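Local coordinates for protein delta-aminolevulinic acid dehydratase (Toxoplasma gondii ME49, PDB 3OBK) that catalyses the condensation of two molecules of 5-aminolevulinic acid to porphobilinogen, an early step in tetrapyrrole (haem) biosynthesis, at residues Q37-K42 with F321-A326; V52-T57 with D112-R117; G188-I193 with E259-L264. All coordinates share one frame; numbering follows the deposited sequence.

How the contacts relate
All three contacts belong to one TIM-barrel chain of an octamer, and none touches another. Contact 1 joins the loop after helix 30-36 to the end of helix 310-324; contacts 2 and 3 are nested in the loop it closes, follow in series and reach the same sheet. Contacts 1 and 2 lie on opposite sides of the chain's centre, about 35 Å between their centres. Contact 3 is nearer to contact 1 than contact 2 is (nearest atoms about 8 Å), and both touch a second subunit. The R189 side chain of contact 3 is about 8 Å from bound porphobilinogen and about 4 Å from a magnesium ion; the V52 side chain of contact 2 is about 13 Å from porphobilinogen.

Contact 1 (Q37-K42 with F321-A326); sequences QENLVK and FRRAGA. With EDO (1,2-ethanediol), chain Y; EDO (1,2-ethanediol), chain M.
R322 reaches from the last turn of its helix to the backbone of L40 and makes the one direct hydrogen bond of the contact, NE to L40 O at 2.8 Å with an N-H...O angle of 158°. NE approaches nearly along the C=O axis, and the oxygen lies in the guanidinium plane, at its edge. The arginine bends at chi2 (98°), which turns CD off the line of the first two carbons; CG also rests near the carbonyl, 3.4 Å from L40 O. Beyond, V41 CG2 only brushes R322 CB, at 4.3 Å. The other close patch is N39, whose amide lies against the backbone of R323, ND2 3.6 Å from R323 CA, while the two side chains cross at about a right angle. The helix that offers this surface ends in a Schellman motif: G325 takes a positive phi, A326 N bonds back to F321 O and G325 N to R322 O. R322 NH2 adds a weak bond to A326 O, just past the turn.

The looser, watered side lies around the polar end of N39, where two waters and a third subunit meet it. One water accepts from N39 ND2 at 2.9 Å and donates to R323 O; a second lies 2.9 Å from N39 OD1, close to R322 O as well. ND2 further donates to S244 O of the third subunit, and the R323 guanidinium turns away to a salt bridge with D274 of that subunit. L40 N bonds O2 of an ethanediol at 3.1 Å, a molecule probably from the crystallisation liquor and also hydrogen-bonded to L40 N of a second subunit. K42 NZ lies 5.5 Å from R322 NH1, like charges, and bonds S44 OG and S45 OG of its own chain and Q34 O of the second subunit.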
ATOM      1  N   GLN A  37       9.024  24.820   5.173  1.00 15.39           N
ATOM      2  CA  GLN A  37       9.439  24.099   6.383  1.00 14.91           C
ATOM      3  C   GLN A  37       8.340  23.173   6.888  1.00 14.77           C
ATOM      4  O   GLN A  37       7.245  23.604   7.151  1.00 15.63           O
ATOM      5  CB  GLN A  37       9.790  25.134   7.462  1.00 15.18           C
ATOM      6  CG  GLN A  37      10.260  24.616   8.798  1.00 14.43           C
ATOM      7  CD  GLN A  37      10.581  25.727   9.800  1.00 15.25           C
ATOM      8  OE1 GLN A  37      10.930  26.841   9.427  1.00 16.56           O
ATOM      9  NE2 GLN A  37      10.513  25.400  11.083  1.00 14.99           N
ATOM     10  N   GLU A  38       8.633  21.896   7.033  1.00 14.76           N
ATOM     11  CA  GLU A  38       7.599  20.914   7.285  1.00 14.69           C
ATOM     12  C   GLU A  38       7.282  20.727   8.759  1.00 13.73           C
ATOM     13  O   GLU A  38       6.260  20.158   9.083  1.00 13.42           O
ATOM     14  CB  GLU A  38       8.024  19.548   6.753  1.00 14.97           C
ATOM     15  CG  GLU A  38       8.452  19.471   5.271  1.00 17.89           C
ATOM     16  CD  GLU A  38       9.056  18.081   4.896  1.00 21.18           C
ATOM     17  OE1 GLU A  38       8.784  17.090   5.634  1.00 21.80           O
ATOM     18  OE2 GLU A  38       9.814  17.983   3.890  1.00 21.85           O
ATOM     19  N   ASN A  39       8.189  21.107   9.655  1.00 13.10           N
ATOM     20  CA  ASN A  39       7.984  20.854  11.093  1.00 11.57           C
ATOM     21  C   ASN A  39       8.412  22.048  11.930  1.00 11.45           C
ATOM     22  O   ASN A  39       9.327  22.796  11.557  1.00 11.46           O
ATOM     23  CB  ASN A  39       8.704  19.601  11.546  1.00 10.63           C
ATOM     24  CG  ASN A  39       8.129  18.322  10.933  1.00 11.25           C
ATOM     25  OD1 ASN A  39       7.184  17.739  11.475  1.00 11.43           O
ATOM     26  ND2 ASN A  39       8.708  17.874   9.806  1.00  8.66           N
ATOM     27  N   LEU A  40       7.716  22.218  13.051  1.00 10.72           N
ATOM     28  CA  LEU A  40       7.844  23.376  13.937  1.00 10.13           C
ATOM     29  C   LEU A  40       7.874  22.850  15.365  1.00  9.68           C
ATOM     30  O   LEU A  40       7.235  21.851  15.672  1.00  9.31           O
ATOM     31  CB  LEU A  40       6.641  24.292  13.768  1.00  9.72           C
ATOM     32  CG  LEU A  40       6.576  25.055  12.449  1.00  9.98           C
ATOM     33  CD1 LEU A  40       5.186  25.675  12.199  1.00  9.81           C
ATOM     34  CD2 LEU A  40       7.652  26.138  12.399  1.00  9.74           C
ATOM     35  N   VAL A  41       8.633  23.503  16.230  1.00  9.12           N
ATOM     36  CA  VAL A  41       8.689  23.133  17.630  1.00  8.45           C
ATOM     37  C   VAL A  41       8.097  24.284  18.397  1.00  8.92           C
ATOM     38  O   VAL A  41       8.407  25.433  18.112  1.00  9.77           O
ATOM     39  CB  VAL A  41      10.152  22.937  18.116  1.00  8.33           C
ATOM     40  CG1 VAL A  41      10.199  22.809  19.580  1.00  7.99           C
ATOM     41  CG2 VAL A  41      10.805  21.746  17.468  1.00  7.94           C
ATOM     42  N   LYS A  42       7.274  23.984  19.387  1.00  8.90           N
ATOM     43  CA  LYS A  42       6.753  24.990  20.289  1.00  9.47           C
ATOM     44  C   LYS A  42       6.940  24.518  21.736  1.00  9.63           C
ATOM     45  O   LYS A  42       7.068  23.311  21.974  1.00 10.60           O
ATOM     46  CB  LYS A  42       5.286  25.269  19.996  1.00  9.35           C
ATOM     47  CG  LYS A  42       4.424  24.032  19.956  1.00  9.51           C
ATOM     48  CD  LYS A  42       2.944  24.321  19.775  1.00  8.98           C
ATOM     49  CE  LYS A  42       2.129  23.056  19.806  1.00  8.71           C
ATOM     50  NZ  LYS A  42       2.214  22.223  21.063  1.00  8.45           N
ATOM     51  N   PHE A 321      13.146  15.261  16.798  1.00  9.65           N
ATOM     52  CA  PHE A 321      12.061  14.449  17.392  1.00 10.18           C
ATOM     53  C   PHE A 321      10.715  14.710  16.728  1.00 10.98           C
ATOM     54  O   PHE A 321       9.857  13.824  16.558  1.00 11.25           O
ATOM     55  CB  PHE A 321      11.867  14.803  18.857  1.00  9.86           C
ATOM     56  CG  PHE A 321      12.772  14.094  19.755  1.00  9.92           C
ATOM     57  CD1 PHE A 321      12.642  12.723  19.939  1.00  9.73           C
ATOM     58  CD2 PHE A 321      13.752  14.777  20.451  1.00  9.68           C
ATOM     59  CE1 PHE A 321      13.510  12.064  20.778  1.00  9.17           C
ATOM     60  CE2 PHE A 321      14.582  14.118  21.292  1.00  9.01           C
ATOM     61  CZ  PHE A 321      14.479  12.780  21.452  1.00  8.49           C
ATOM     62  N   ARG A 322      10.549  15.964  16.370  1.00 11.36           N
ATOM     63  CA  ARG A 322       9.329  16.433  15.822  1.00 11.74           C
ATOM     64  C   ARG A 322       9.191  15.968  14.366  1.00 10.73           C
ATOM     65  O   ARG A 322       8.160  15.436  14.000  1.00 11.04           O
ATOM     66  CB  ARG A 322       9.335  17.936  15.992  1.00 12.86           C
ATOM     67  CG  ARG A 322       8.011  18.536  16.022  1.00 16.30           C
ATOM     68  CD  ARG A 322       7.385  18.861  17.398  1.00 17.20           C
ATOM     69  NE  ARG A 322       6.212  19.621  16.934  1.00 20.55           N
ATOM     70  CZ  ARG A 322       4.942  19.237  16.927  1.00 20.23           C
ATOM     71  NH1 ARG A 322       4.030  20.016  16.366  1.00 21.37           N
ATOM     72  NH2 ARG A 322       4.544  18.153  17.532  1.00 21.21           N
ATOM     73  N   ARG A 323      10.237  16.113  13.558  1.00  9.70           N
ATOM     74  CA  ARG A 323      10.231  15.621  12.183  1.00  9.22           C
ATOM     75  C   ARG A 323       9.980  14.092  12.137  1.00  9.07           C
ATOM     76  O   ARG A 323       9.188  13.607  11.341  1.00  9.10           O
ATOM     77  CB  ARG A 323      11.553  15.936  11.510  1.00  9.42           C
ATOM     78  CG  ARG A 323      11.687  15.436  10.071  1.00  9.56           C
ATOM     79  CD  ARG A 323      13.155  15.284   9.592  1.00  9.73           C
ATOM     80  NE  ARG A 323      13.865  14.421  10.514  1.00 10.57           N
ATOM     81  CZ  ARG A 323      14.902  14.742  11.290  1.00 10.58           C
ATOM     82  NH1 ARG A 323      15.500  15.923  11.227  1.00 10.73           N
ATOM     83  NH2 ARG A 323      15.373  13.828  12.122  1.00  9.95           N
ATOM     84  N   ALA A 324      10.652  13.370  13.034  1.00  8.94           N
ATOM     85  CA  ALA A 324      10.532  11.938  13.197  1.00  8.82           C
ATOM     86  C   ALA A 324       9.129  11.472  13.599  1.00  8.82           C
ATOM     87  O   ALA A 324       8.795  10.320  13.398  1.00 10.32           O
ATOM     88  CB  ALA A 324      11.538  11.477  14.204  1.00  8.73           C
ATOM     89  N   GLY A 325       8.308  12.347  14.165  1.00  9.21           N
ATOM     90  CA  GLY A 325       6.878  12.053  14.398  1.00  8.68           C
ATOM     91  C   GLY A 325       6.420  12.266  15.833  1.00  8.59           C
ATOM     92  O   GLY A 325       5.371  11.820  16.198  1.00  8.58           O
ATOM     93  N   ALA A 326       7.208  12.927  16.664  1.00  8.55           N
ATOM     94  CA  ALA A 326       6.773  13.186  18.046  1.00  8.98           C
ATOM     95  C   ALA A 326       5.797  14.351  18.067  1.00  9.66           C
ATOM     96  O   ALA A 326       6.123  15.460  17.638  1.00  9.62           O
ATOM     97  CB  ALA A 326       7.925  13.512  18.944  1.00  8.46           C
TER
HETATM   98  C1  EDO Y 370       3.596  21.924  11.391  1.00 31.62           C
HETATM   99  O1  EDO Y 370       2.221  22.252  11.150  1.00 32.54           O
HETATM  100  C2  EDO Y 370       3.698  21.185  12.709  1.00 31.05           C
HETATM  101  O2  EDO Y 370       5.021  20.687  12.854  1.00 30.68           O
HETATM  102  C1  EDO M 375      10.640  30.423  12.834  1.00 16.57           C
HETATM  103  O1  EDO M 375      10.445  31.734  12.285  1.00 15.38           O
HETATM  104  C2  EDO M 375       9.938  29.329  12.015  1.00 14.90           C
HETATM  105  O2  EDO M 375      10.642  29.108  10.794  1.00 16.05           O
HETATM  106  O   HOH W   1       8.150  15.148   8.945  1.00 15.29           O
HETATM  107  O   HOH W   2       6.241  15.034  11.918  1.00 17.31           O

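Contact 2 (V52-T57 with D112-R117); sequences VHDEET and DGLLPR
L114 and R117, one turn apart on a helix, meet V52 of barrel strand 46-53 and D54, centre of the inverse gamma turn that follows it. D112 O receives R117 NE at 2.8 Å, the donor standing well above the carbonyl plane. G113 follows as N-cap, its O taking the backbone N of R117. L114 then carries the apolar half. Chi1 (176°) sets its CG anti to the backbone N; CD1 meets V52 CG2 tip to tip at 3.9 Å, and CD2 lies 3.3 Å from V52 O and 3.5 Å from H53 CA. R117 closes the outer edge with a salt bridge, NH1 to D54 OD2 at 2.9 Å. That oxygen is met on its syn side, 33° out of the carboxylate plane; NH2 adds a weak bond to it, and the carboxylate and guanidinium planes stand 31° apart. L114 CA lies over one guanidinium face, 3.6 Å above the plane and offset toward the rim; with the NE bond to D112 O this limits the group's rotation. M72 of helix 72-84 packs on L114 and R117, L75 of that helix on V52, and L115 on L92 and P94 of strand 89-95 and L172 of helix 158-175.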
ATOM      1  N   VAL A  52      11.754  14.937  42.711  1.00 14.84           N
ATOM      2  CA  VAL A  52      11.488  15.461  44.039  1.00 15.85           C
ATOM      3  C   VAL A  52      11.890  14.465  45.120  1.00 17.35           C
ATOM      4  O   VAL A  52      11.703  13.264  44.969  1.00 16.83           O
ATOM      5  CB  VAL A  52      10.006  15.824  44.230  1.00 15.89           C
ATOM      6  CG1 VAL A  52       9.115  14.649  43.938  1.00 13.53           C
ATOM      7  CG2 VAL A  52       9.767  16.368  45.661  1.00 15.31           C
ATOM      8  N   HIS A  53      12.424  14.983  46.223  1.00 19.39           N
ATOM      9  CA  HIS A  53      12.703  14.162  47.406  1.00 20.75           C
ATOM     10  C   HIS A  53      12.199  14.819  48.686  1.00 22.79           C
ATOM     11  O   HIS A  53      11.892  16.002  48.711  1.00 23.61           O
ATOM     12  CB  HIS A  53      14.198  13.799  47.491  1.00 20.75           C
ATOM     13  CG  HIS A  53      15.123  14.949  47.774  1.00 20.32           C
ATOM     14  ND1 HIS A  53      16.465  14.759  48.035  1.00 20.01           N
ATOM     15  CD2 HIS A  53      14.915  16.286  47.837  1.00 19.94           C
ATOM     16  CE1 HIS A  53      17.036  15.927  48.270  1.00 20.96           C
ATOM     17  NE2 HIS A  53      16.120  16.872  48.144  1.00 20.99           N
ATOM     18  N   ASP A  54      12.116  14.040  49.751  1.00 24.73           N
ATOM     19  CA  ASP A  54      11.575  14.519  51.015  1.00 26.56           C
ATOM     20  C   ASP A  54      12.694  15.016  51.915  1.00 27.44           C
ATOM     21  O   ASP A  54      12.957  14.434  52.950  1.00 28.48           O
ATOM     22  CB  ASP A  54      10.806  13.385  51.714  1.00 27.26           C
ATOM     23  CG  ASP A  54       9.564  13.861  52.418  1.00 29.38           C
ATOM     24  OD1 ASP A  54       9.418  15.077  52.703  1.00 32.45           O
ATOM     25  OD2 ASP A  54       8.712  12.998  52.667  1.00 31.98           O
ATOM     26  N   GLU A  55      13.359  16.088  51.508  1.00 27.92           N
ATOM     27  CA  GLU A  55      14.416  16.694  52.302  1.00 28.60           C
ATOM     28  C   GLU A  55      14.202  18.173  52.242  1.00 28.62           C
ATOM     29  O   GLU A  55      13.514  18.651  51.360  1.00 29.01           O
ATOM     30  CB  GLU A  55      15.790  16.374  51.728  1.00 28.88           C
ATOM     31  CG  GLU A  55      16.096  14.878  51.521  1.00 30.54           C
ATOM     32  CD  GLU A  55      16.316  14.102  52.834  1.00 34.36           C
ATOM     33  OE1 GLU A  55      16.371  14.719  53.934  1.00 33.48           O
ATOM     34  OE2 GLU A  55      16.432  12.847  52.736  1.00 36.54           O
ATOM     35  N   GLU A  56      14.810  18.909  53.164  1.00 29.23           N
ATOM     36  CA  GLU A  56      14.578  20.350  53.287  1.00 29.22           C
ATOM     37  C   GLU A  56      15.248  21.112  52.136  1.00 27.89           C
ATOM     38  O   GLU A  56      14.813  22.205  51.763  1.00 27.34           O
ATOM     39  CB  GLU A  56      15.087  20.860  54.653  1.00 30.08           C
ATOM     40  N   THR A  57      16.294  20.502  51.581  1.00 26.55           N
ATOM     41  CA  THR A  57      17.197  21.166  50.649  1.00 26.17           C
ATOM     42  C   THR A  57      17.364  20.406  49.313  1.00 24.50           C
ATOM     43  O   THR A  57      17.323  19.182  49.251  1.00 23.44           O
ATOM     44  CB  THR A  57      18.558  21.418  51.350  1.00 26.71           C
ATOM     45  OG1 THR A  57      18.372  22.455  52.331  1.00 28.36           O
ATOM     46  CG2 THR A  57      19.625  21.831  50.388  1.00 25.89           C
ATOM     47  N   ASP A 112      -0.259   9.013  51.307  1.00 29.12           N
ATOM     48  CA  ASP A 112       0.455  10.069  52.014  1.00 29.59           C
ATOM     49  C   ASP A 112       1.935  10.084  51.683  1.00 27.80           C
ATOM     50  O   ASP A 112       2.706  10.743  52.356  1.00 27.58           O
ATOM     51  CB  ASP A 112       0.283   9.883  53.521  1.00 30.97           C
ATOM     52  CG  ASP A 112      -1.173   9.923  53.945  1.00 34.20           C
ATOM     53  OD1 ASP A 112      -1.925  10.816  53.445  1.00 37.23           O
ATOM     54  OD2 ASP A 112      -1.557   9.074  54.795  1.00 37.44           O
ATOM     55  N   GLY A 113       2.317   9.357  50.643  1.00 26.47           N
ATOM     56  CA  GLY A 113       3.713   9.297  50.204  1.00 25.23           C
ATOM     57  C   GLY A 113       4.129  10.525  49.432  1.00 24.06           C
ATOM     58  O   GLY A 113       3.292  11.365  49.078  1.00 23.73           O
ATOM     59  N   LEU A 114       5.424  10.620  49.148  1.00 23.13           N
ATOM     60  CA  LEU A 114       5.987  11.838  48.557  1.00 22.49           C
ATOM     61  C   LEU A 114       5.313  12.201  47.234  1.00 21.81           C
ATOM     62  O   LEU A 114       4.875  13.330  47.056  1.00 21.81           O
ATOM     63  CB  LEU A 114       7.502  11.733  48.373  1.00 21.82           C
ATOM     64  CG  LEU A 114       8.191  12.915  47.681  1.00 21.42           C
ATOM     65  CD1 LEU A 114       8.101  14.225  48.453  1.00 19.46           C
ATOM     66  CD2 LEU A 114       9.625  12.552  47.426  1.00 21.48           C
ATOM     67  N   LEU A 115       5.206  11.267  46.308  1.00 20.94           N
ATOM     68  CA  LEU A 115       4.649  11.643  45.006  1.00 20.80           C
ATOM     69  C   LEU A 115       3.215  12.164  45.116  1.00 20.94           C
ATOM     70  O   LEU A 115       2.932  13.254  44.619  1.00 21.41           O
ATOM     71  CB  LEU A 115       4.762  10.521  43.967  1.00 20.01           C
ATOM     72  CG  LEU A 115       4.627  10.947  42.515  1.00 20.36           C
ATOM     73  CD1 LEU A 115       5.569  12.109  42.190  1.00 19.01           C
ATOM     74  CD2 LEU A 115       4.892   9.717  41.615  1.00 19.89           C
ATOM     75  N   PRO A 116       2.308  11.424  45.773  1.00 21.19           N
ATOM     76  CA  PRO A 116       0.957  12.005  45.907  1.00 21.87           C
ATOM     77  C   PRO A 116       0.931  13.377  46.559  1.00 21.89           C
ATOM     78  O   PRO A 116       0.144  14.208  46.172  1.00 22.37           O
ATOM     79  CB  PRO A 116       0.222  10.990  46.797  1.00 22.30           C
ATOM     80  CG  PRO A 116       0.849   9.735  46.490  1.00 21.23           C
ATOM     81  CD  PRO A 116       2.327  10.042  46.273  1.00 21.22           C
ATOM     82  N   ARG A 117       1.780  13.618  47.542  1.00 22.32           N
ATOM     83  CA  ARG A 117       1.828  14.943  48.172  1.00 22.92           C
ATOM     84  C   ARG A 117       2.374  15.997  47.199  1.00 22.22           C
ATOM     85  O   ARG A 117       1.940  17.144  47.218  1.00 22.93           O
ATOM     86  CB  ARG A 117       2.674  14.920  49.450  1.00 23.28           C
ATOM     87  CG  ARG A 117       2.019  14.227  50.610  1.00 24.88           C
ATOM     88  CD  ARG A 117       2.878  14.338  51.886  1.00 26.36           C
ATOM     89  NE  ARG A 117       3.895  13.278  51.976  1.00 25.62           N
ATOM     90  CZ  ARG A 117       5.224  13.439  51.985  1.00 24.34           C
ATOM     91  NH1 ARG A 117       5.975  12.356  52.097  1.00 22.96           N
ATOM     92  NH2 ARG A 117       5.820  14.641  51.891  1.00 24.09           N
TER

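Contact 3 (G188-I193 with E259-L264); sequences GRVSAI and EGADML
E259 lays its carboxylate against the first turn of helix 189-199, so the residue just after helix 247-258 of the TIM barrel meets the N-terminal end of another barrel helix. Chi1 (-71°) sets its CG anti to the carbonyl carbon, and the extended chain carries CD outward. E259 OE1 accepts from S191 N at 3.0 Å; it is met on its anti side, 24° out of the carboxylate plane. Lodged at a helix start, whose dipole would tend to stabilise negative charge, the carboxylate has further help from two waters. One donates to E259 OE1 at 2.8 Å and accepts from V190 N; the other donates to OE2 and accepts from G188 N, the N-cap residue. The glutamate stem is packed too: E259 CG lies 3.6 Å from S191 CB. S191 OG, anti to the backbone N, pairs with Q20 of a second subunit. V190 CB touches E259 OE1 at 3.4 Å. Just past E259 the chain turns at G260, whose positive phi completes a Schellman motif and sends A261 on toward strand 263-267; A209 of strand 206-213 packs against both V190 and A261. R189 points away from E259 and salt-bridges D184. V190 holds CG1 anti to its backbone N (chi1 174°), and at the far end V190 CG1 meets A261 CB at 4.1 Å.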
ATOM      1  N   GLY A 188       0.185  -6.425  29.369  1.00 15.77           N
ATOM      2  CA  GLY A 188      -1.228  -6.232  29.682  1.00 16.35           C
ATOM      3  C   GLY A 188      -1.553  -5.172  30.704  1.00 15.86           C
ATOM      4  O   GLY A 188      -2.704  -5.004  31.044  1.00 16.26           O
ATOM      5  N   ARG A 189      -0.570  -4.414  31.174  1.00 15.74           N
ATOM      6  CA  ARG A 189      -0.874  -3.432  32.223  1.00 15.85           C
ATOM      7  C   ARG A 189      -1.805  -2.312  31.762  1.00 15.18           C
ATOM      8  O   ARG A 189      -2.588  -1.815  32.571  1.00 15.40           O
ATOM      9  CB  ARG A 189       0.412  -2.879  32.895  1.00 15.85           C
ATOM     10  CG  ARG A 189       1.063  -1.645  32.306  1.00 16.95           C
ATOM     11  CD  ARG A 189       1.829  -1.912  31.017  1.00 18.01           C
ATOM     12  NE  ARG A 189       3.009  -1.052  30.942  1.00 17.97           N
ATOM     13  CZ  ARG A 189       3.709  -0.808  29.839  1.00 18.58           C
ATOM     14  NH1 ARG A 189       3.355  -1.336  28.683  1.00 19.22           N
ATOM     15  NH2 ARG A 189       4.764   0.005  29.888  1.00 18.93           N
ATOM     16  N   VAL A 190      -1.745  -1.918  30.481  1.00 14.37           N
ATOM     17  CA  VAL A 190      -2.547  -0.771  30.049  1.00 13.88           C
ATOM     18  C   VAL A 190      -4.015  -1.060  30.284  1.00 13.74           C
ATOM     19  O   VAL A 190      -4.718  -0.293  30.912  1.00 14.03           O
ATOM     20  CB  VAL A 190      -2.324  -0.339  28.576  1.00 13.78           C
ATOM     21  CG1 VAL A 190      -3.315   0.755  28.225  1.00 12.43           C
ATOM     22  CG2 VAL A 190      -0.854   0.164  28.340  1.00 13.17           C
ATOM     23  N   SER A 191      -4.477  -2.180  29.791  1.00 13.76           N
ATOM     24  CA  SER A 191      -5.894  -2.490  29.898  1.00 14.19           C
ATOM     25  C   SER A 191      -6.319  -2.656  31.338  1.00 14.00           C
ATOM     26  O   SER A 191      -7.435  -2.273  31.688  1.00 14.41           O
ATOM     27  CB  SER A 191      -6.221  -3.777  29.154  1.00 14.32           C
ATOM     28  OG  SER A 191      -7.621  -4.011  29.140  1.00 16.31           O
ATOM     29  N   ALA A 192      -5.440  -3.246  32.156  1.00 13.18           N
ATOM     30  CA  ALA A 192      -5.770  -3.552  33.534  1.00 13.34           C
ATOM     31  C   ALA A 192      -5.888  -2.247  34.291  1.00 13.51           C
ATOM     32  O   ALA A 192      -6.833  -2.052  35.096  1.00 13.97           O
ATOM     33  CB  ALA A 192      -4.717  -4.464  34.165  1.00 12.33           C
ATOM     34  N   ILE A 193      -4.937  -1.347  34.040  1.00 12.80           N
ATOM     35  CA  ILE A 193      -4.956  -0.041  34.705  1.00 12.80           C
ATOM     36  C   ILE A 193      -6.178   0.731  34.245  1.00 12.96           C
ATOM     37  O   ILE A 193      -6.853   1.348  35.034  1.00 13.07           O
ATOM     38  CB  ILE A 193      -3.689   0.789  34.443  1.00 11.69           C
ATOM     39  CG1 ILE A 193      -2.500   0.116  35.138  1.00 12.27           C
ATOM     40  CG2 ILE A 193      -3.920   2.181  34.950  1.00  9.49           C
ATOM     41  CD1 ILE A 193      -1.093   0.410  34.641  1.00  9.33           C
ATOM     42  N   GLU A 259      -5.849  -1.814  23.888  1.00 16.40           N
ATOM     43  CA  GLU A 259      -6.106  -1.781  25.340  1.00 16.40           C
ATOM     44  C   GLU A 259      -6.606  -0.431  25.873  1.00 15.75           C
ATOM     45  O   GLU A 259      -6.864  -0.303  27.062  1.00 16.25           O
ATOM     46  CB  GLU A 259      -4.842  -2.213  26.104  1.00 16.41           C
ATOM     47  CG  GLU A 259      -4.548  -3.698  25.945  1.00 17.80           C
ATOM     48  CD  GLU A 259      -3.284  -4.177  26.681  1.00 21.78           C
ATOM     49  OE1 GLU A 259      -2.883  -3.601  27.738  1.00 20.52           O
ATOM     50  OE2 GLU A 259      -2.701  -5.193  26.189  1.00 26.76           O
ATOM     51  N   GLY A 260      -6.691   0.590  25.022  1.00 14.91           N
ATOM     52  CA  GLY A 260      -7.283   1.886  25.414  1.00 14.36           C
ATOM     53  C   GLY A 260      -6.383   3.082  25.760  1.00 12.91           C
ATOM     54  O   GLY A 260      -6.867   4.125  26.228  1.00 11.73           O
ATOM     55  N   ALA A 261      -5.087   2.951  25.515  1.00 12.01           N
ATOM     56  CA  ALA A 261      -4.152   4.053  25.747  1.00 11.37           C
ATOM     57  C   ALA A 261      -4.592   5.290  24.963  1.00 11.35           C
ATOM     58  O   ALA A 261      -5.212   5.188  23.899  1.00 11.08           O
ATOM     59  CB  ALA A 261      -2.770   3.668  25.343  1.00 10.64           C
ATOM     60  N   ASP A 262      -4.245   6.442  25.521  1.00 10.76           N
ATOM     61  CA  ASP A 262      -4.494   7.747  24.953  1.00 10.63           C
ATOM     62  C   ASP A 262      -3.286   8.267  24.145  1.00 10.80           C
ATOM     63  O   ASP A 262      -3.456   9.083  23.231  1.00 10.42           O
ATOM     64  CB  ASP A 262      -4.773   8.736  26.100  1.00 10.42           C
ATOM     65  CG  ASP A 262      -5.997   8.373  26.904  1.00 10.57           C
ATOM     66  OD1 ASP A 262      -7.113   8.461  26.332  1.00 11.06           O
ATOM     67  OD2 ASP A 262      -5.868   8.036  28.108  1.00 10.32           O
ATOM     68  N   MET A 263      -2.066   7.867  24.550  1.00 11.12           N
ATOM     69  CA  MET A 263      -0.821   8.232  23.843  1.00 10.90           C
ATOM     70  C   MET A 263       0.190   7.120  23.973  1.00 10.71           C
ATOM     71  O   MET A 263       0.162   6.363  24.951  1.00 11.11           O
ATOM     72  CB  MET A 263      -0.201   9.506  24.409  1.00 10.96           C
ATOM     73  CG  MET A 263      -1.145  10.724  24.421  1.00 12.60           C
ATOM     74  SD  MET A 263      -0.375  12.256  25.005  1.00 14.59           S
ATOM     75  CE  MET A 263      -1.873  13.169  25.400  1.00 13.34           C
ATOM     76  N   LEU A 264       1.086   7.043  22.986  1.00 10.49           N
ATOM     77  CA  LEU A 264       2.165   6.078  22.962  1.00  9.97           C
ATOM     78  C   LEU A 264       3.524   6.756  23.002  1.00 10.62           C
ATOM     79  O   LEU A 264       3.775   7.724  22.285  1.00 11.15           O
ATOM     80  CB  LEU A 264       2.060   5.233  21.729  1.00  9.76           C
ATOM     81  CG  LEU A 264       0.714   4.521  21.570  1.00  9.80           C
ATOM     82  CD1 LEU A 264       0.669   3.850  20.189  1.00 10.42           C
ATOM     83  CD2 LEU A 264       0.412   3.538  22.703  1.00  9.12           C
TER
HETATM   84  O   HOH W   3       0.147  -5.965  26.470  1.00 21.64           O
HETATM   85  O   HOH W   4      -0.127  -3.032  27.912  1.00  5.73           O